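Local coordinates for Lmo2470 protein (Listeria monocytogenes EGD-e, PDB 5HL3) that interacts with the host protein afadin and facilitates basement membrane crossing, as a calcium-binding, leucine-rich-repeat internalin of Listeria, at residues Tyr8-Pro11 against Asp16-Pro19; Asp21-Asp26 against Gln64-Ala69. One frame throughout, in Å; residues are numbered along the deposited sequence.

From the N terminus, the chain first folds back on itself in contact 1, where Y8-P11 meets D16-P19 and closes a short loop holding strand 12-13 and the start of helix 14-17. Helix 21-30 follows, and contact 2 opens there; 37 residues pass before Q64-A69 closes it. The two loops run in series, neither nested nor crossed, with centres about 9 Å apart. R68 joins them: NE donates to V17 O and NH2 to D16 O, while its backbone pairs with that of Y8. Contact 1 thus folds the N-terminal region on itself and contact 2 joins it to the loop leading into the parallel sheet, consistent with the N-terminal cap of the internalin fold.

Contact 1 of 2, residues Tyr8-Pro11 against Asp16-Pro19; sequences YPLP and DVFP
Y8 lies with one ring face beneath the peptide between D16 and V17. The carbonyl oxygen of D16 stands over the centre of the ring, 3.7 Å above its plane, and V17 N sits higher and toward the rim. On the opposite face P9 CD rests over the rim, sandwiching the phenol against the end of helix 14-17. With CG anti to its nitrogen (chi1 -164°), the ring is carried across D16 at a slant, and Y8 OH comes 3.7 Å from D16 CB. Ring and carboxylate are turned 43° apart. A water in the ring plane, 2.7 Å from Y8 OH, donates to D16 OD2. At the other end V17 CG2 meets two partners in the corner they form, 4.0 Å from Y8 CD2 and 3.7 Å from L10 CD2, with L10 crossing V17 at about a right angle. V17 CG1 lies over the centre of the F18 ring, 3.5 Å above its plane, while L10 leans on helix 42-46. The chemistry is thus divided: methyls meet on the buried side, polar groups are joined through a water, and D16 O over the ring has its hydrogen bond from R68 NH2.

Contact 2 of 2, residues Asp21-Asp26 against Gln64-Ala69; sequences DGLAKD and QLLERA
L23 reaches from helix 21-30 toward the 3-10 turn of residues 65-68, whose L65 and L66 receive it. Its CA is 8.3 Å from the CA of L65, a gap that the side chains must fill. The CB bond points at the turn, yet contact is made only further out, by the branches. CG, set anti to the backbone nitrogen (chi1 -172°), carries the fork across, and each methyl then finds a different leucine. CD2 meets L65 close to its backbone, 3.7 Å from L65 CB, the two side chains crossing at a slant. CD1 turns to the neighbouring residue and lies a looser 4.2 Å from L66 CD2. One forked tip therefore straddles two successive residues of the turn, purely by apolar contact.

Each partner is held by its own backbone. The 3-10 turn is knit by R68 N to L65 O and A69 N to L66 O, and away from L23 Q64 NE2 donates to E67 OE1 at 3.0 Å and 166°; the acceptor lies nearly in the amide plane, though the donor meets the carboxylate from above its plane. Across the way, D20 OD2 accepts a hydrogen bond from L23 N in the first turn of the helix, and D26 ties that helix to E54 and T55. F18, just after helix 14-17, and F53 also pack on L23. Because F53 belongs to strand 50-53, the outermost strand at the N-terminal end of the long parallel sheet, and also touches L66, the leucine cluster sits where helix 21-30 packs against that edge of the sheet.

Contact 1 of 2, residues Tyr8-Pro11 against Asp16-Pro19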
# COMPACT_ATOMS: atom_id res chain seq x y z
N TYR A 8 -28.12 -14.46 -26.58
CA TYR A 8 -28.68 -14.01 -27.85
C TYR A 8 -28.43 -15.10 -28.93
O TYR A 8 -27.35 -15.66 -28.98
CB TYR A 8 -28.04 -12.68 -28.27
CG TYR A 8 -28.83 -11.98 -29.34
CD1 TYR A 8 -29.95 -11.19 -29.02
CD2 TYR A 8 -28.49 -12.11 -30.66
CE1 TYR A 8 -30.70 -10.58 -30.02
CE2 TYR A 8 -29.21 -11.50 -31.65
CZ TYR A 8 -30.32 -10.74 -31.34
OH TYR A 8 -31.04 -10.15 -32.33
N PRO A 9 -29.44 -15.35 -29.82
CA PRO A 9 -29.27 -16.37 -30.85
C PRO A 9 -28.21 -16.00 -31.87
O PRO A 9 -28.18 -14.87 -32.36
CB PRO A 9 -30.65 -16.42 -31.52
CG PRO A 9 -31.22 -15.05 -31.32
CD PRO A 9 -30.75 -14.67 -29.94
N LEU A 10 -27.33 -16.95 -32.19
CA LEU A 10 -26.26 -16.72 -33.18
C LEU A 10 -26.48 -17.62 -34.40
O LEU A 10 -27.10 -18.66 -34.27
CB LEU A 10 -24.91 -17.06 -32.54
CG LEU A 10 -24.53 -16.23 -31.31
CD1 LEU A 10 -23.18 -16.69 -30.73
CD2 LEU A 10 -24.47 -14.75 -31.67
N PRO A 11 -25.93 -17.28 -35.57
CA PRO A 11 -25.14 -16.08 -35.82
C PRO A 11 -25.96 -14.80 -35.77
O PRO A 11 -27.18 -14.82 -35.96
CB PRO A 11 -24.61 -16.30 -37.27
CG PRO A 11 -24.72 -17.78 -37.50
CD PRO A 11 -25.94 -18.19 -36.73
N ASP A 16 -26.34 -6.44 -32.55
CA ASP A 16 -27.55 -7.08 -32.04
C ASP A 16 -27.25 -7.91 -30.78
O ASP A 16 -28.05 -7.92 -29.83
CB ASP A 16 -28.20 -7.93 -33.12
CG ASP A 16 -28.71 -7.09 -34.32
OD1 ASP A 16 -29.01 -5.89 -34.17
OD2 ASP A 16 -28.82 -7.71 -35.35
N VAL A 17 -26.07 -8.55 -30.72
CA VAL A 17 -25.69 -9.30 -29.53
C VAL A 17 -25.38 -8.37 -28.36
O VAL A 17 -25.75 -8.64 -27.23
CB VAL A 17 -24.43 -10.16 -29.83
CG1 VAL A 17 -24.00 -10.95 -28.59
CG2 VAL A 17 -24.66 -11.10 -31.02
N PHE A 18 -24.76 -7.24 -28.67
CA PHE A 18 -24.29 -6.27 -27.67
C PHE A 18 -24.90 -4.90 -28.01
O PHE A 18 -24.23 -4.05 -28.59
CB PHE A 18 -22.77 -6.20 -27.72
CG PHE A 18 -22.09 -7.54 -27.53
CD1 PHE A 18 -22.07 -8.17 -26.29
CD2 PHE A 18 -21.44 -8.15 -28.57
CE1 PHE A 18 -21.41 -9.39 -26.12
CE2 PHE A 18 -20.76 -9.36 -28.40
CZ PHE A 18 -20.74 -9.98 -27.17
N PRO A 19 -26.16 -4.67 -27.64
CA PRO A 19 -26.90 -3.49 -28.11
C PRO A 19 -26.58 -2.22 -27.31
O PRO A 19 -27.41 -1.66 -26.61
CB PRO A 19 -28.37 -3.93 -27.97
CG PRO A 19 -28.33 -4.85 -26.82
CD PRO A 19 -27.05 -5.62 -26.96
O HOH W 1 -30.23 -10.27 -34.86

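Contact 2 of 2, residues Asp21-Asp26 against Gln64-Ala69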
# COMPACT_ATOMS: atom_id res chain seq x y z
N ASP A 21 -23.66 1.19 -28.08
CA ASP A 21 -22.66 1.64 -29.05
C ASP A 21 -21.23 1.40 -28.57
O ASP A 21 -20.42 0.84 -29.31
CB ASP A 21 -22.88 3.11 -29.43
CG ASP A 21 -24.17 3.31 -30.27
OD1 ASP A 21 -24.75 2.36 -30.83
OD2 ASP A 21 -24.61 4.46 -30.38
N GLY A 22 -20.91 1.78 -27.33
CA GLY A 22 -19.58 1.62 -26.82
C GLY A 22 -19.21 0.17 -26.63
O GLY A 22 -18.08 -0.23 -26.93
N LEU A 23 -20.11 -0.63 -26.07
CA LEU A 23 -19.80 -2.02 -25.87
C LEU A 23 -19.59 -2.73 -27.20
O LEU A 23 -18.67 -3.53 -27.34
CB LEU A 23 -20.91 -2.74 -25.08
CG LEU A 23 -20.58 -4.17 -24.65
CD1 LEU A 23 -19.45 -4.14 -23.64
CD2 LEU A 23 -21.80 -4.89 -24.09
N ALA A 24 -20.43 -2.45 -28.17
CA ALA A 24 -20.30 -3.09 -29.48
C ALA A 24 -19.00 -2.72 -30.16
O ALA A 24 -18.35 -3.56 -30.77
CB ALA A 24 -21.48 -2.78 -30.36
N LYS A 25 -18.60 -1.46 -30.05
CA LYS A 25 -17.32 -0.99 -30.60
C LYS A 25 -16.16 -1.78 -29.98
O LYS A 25 -15.30 -2.29 -30.69
CB LYS A 25 -17.16 0.52 -30.36
CG LYS A 25 -15.78 1.10 -30.61
CD LYS A 25 -15.76 2.63 -30.58
CE LYS A 25 -14.33 3.19 -30.59
NZ LYS A 25 -13.60 2.99 -29.29
N ASP A 26 -16.16 -1.88 -28.65
CA ASP A 26 -15.09 -2.60 -27.96
C ASP A 26 -15.15 -4.09 -28.28
O ASP A 26 -14.11 -4.71 -28.46
CB ASP A 26 -15.14 -2.36 -26.46
CG ASP A 26 -14.70 -0.95 -26.08
OD1 ASP A 26 -14.38 -0.13 -26.99
OD2 ASP A 26 -14.71 -0.68 -24.85
N GLN A 64 -23.38 -5.09 -18.37
CA GLN A 64 -24.19 -6.28 -18.06
C GLN A 64 -24.62 -7.04 -19.33
O GLN A 64 -24.90 -8.24 -19.25
CB GLN A 64 -25.44 -5.83 -17.31
CG GLN A 64 -26.27 -6.95 -16.75
CD GLN A 64 -25.79 -7.38 -15.39
OE1 GLN A 64 -25.36 -6.53 -14.55
NE2 GLN A 64 -25.94 -8.67 -15.11
N LEU A 65 -24.67 -6.36 -20.47
CA LEU A 65 -25.05 -7.00 -21.74
C LEU A 65 -24.07 -8.10 -22.13
O LEU A 65 -24.39 -8.90 -23.00
CB LEU A 65 -25.16 -5.98 -22.87
CG LEU A 65 -26.19 -4.85 -22.67
CD1 LEU A 65 -25.93 -3.74 -23.69
CD2 LEU A 65 -27.62 -5.38 -22.78
N LEU A 66 -22.90 -8.17 -21.52
CA LEU A 66 -22.00 -9.29 -21.77
C LEU A 66 -22.61 -10.63 -21.41
O LEU A 66 -22.17 -11.67 -21.95
CB LEU A 66 -20.67 -9.10 -20.99
CG LEU A 66 -19.73 -8.03 -21.46
CD1 LEU A 66 -18.55 -7.91 -20.50
CD2 LEU A 66 -19.21 -8.27 -22.87
N GLU A 67 -23.66 -10.64 -20.59
CA GLU A 67 -24.32 -11.92 -20.26
C GLU A 67 -25.13 -12.49 -21.45
O GLU A 67 -25.63 -13.60 -21.37
CB GLU A 67 -25.21 -11.77 -19.04
CG GLU A 67 -26.46 -10.94 -19.29
CD GLU A 67 -27.14 -10.47 -18.02
OE1 GLU A 67 -26.79 -10.92 -16.90
OE2 GLU A 67 -28.05 -9.63 -18.12
N ARG A 68 -25.21 -11.73 -22.54
CA ARG A 68 -25.91 -12.19 -23.75
C ARG A 68 -25.04 -13.06 -24.63
O ARG A 68 -25.52 -13.56 -25.64
CB ARG A 68 -26.40 -10.99 -24.55
CG ARG A 68 -27.46 -10.17 -23.78
CD ARG A 68 -27.59 -8.76 -24.32
NE ARG A 68 -28.08 -8.70 -25.70
CZ ARG A 68 -29.34 -8.48 -26.06
NH1 ARG A 68 -30.29 -8.36 -25.16
NH2 ARG A 68 -29.65 -8.40 -27.34
N ALA A 69 -23.77 -13.25 -24.27
CA ALA A 69 -22.85 -14.08 -25.06
C ALA A 69 -22.05 -14.98 -24.14
O ALA A 69 -21.67 -14.57 -23.04
CB ALA A 69 -21.90 -13.21 -25.88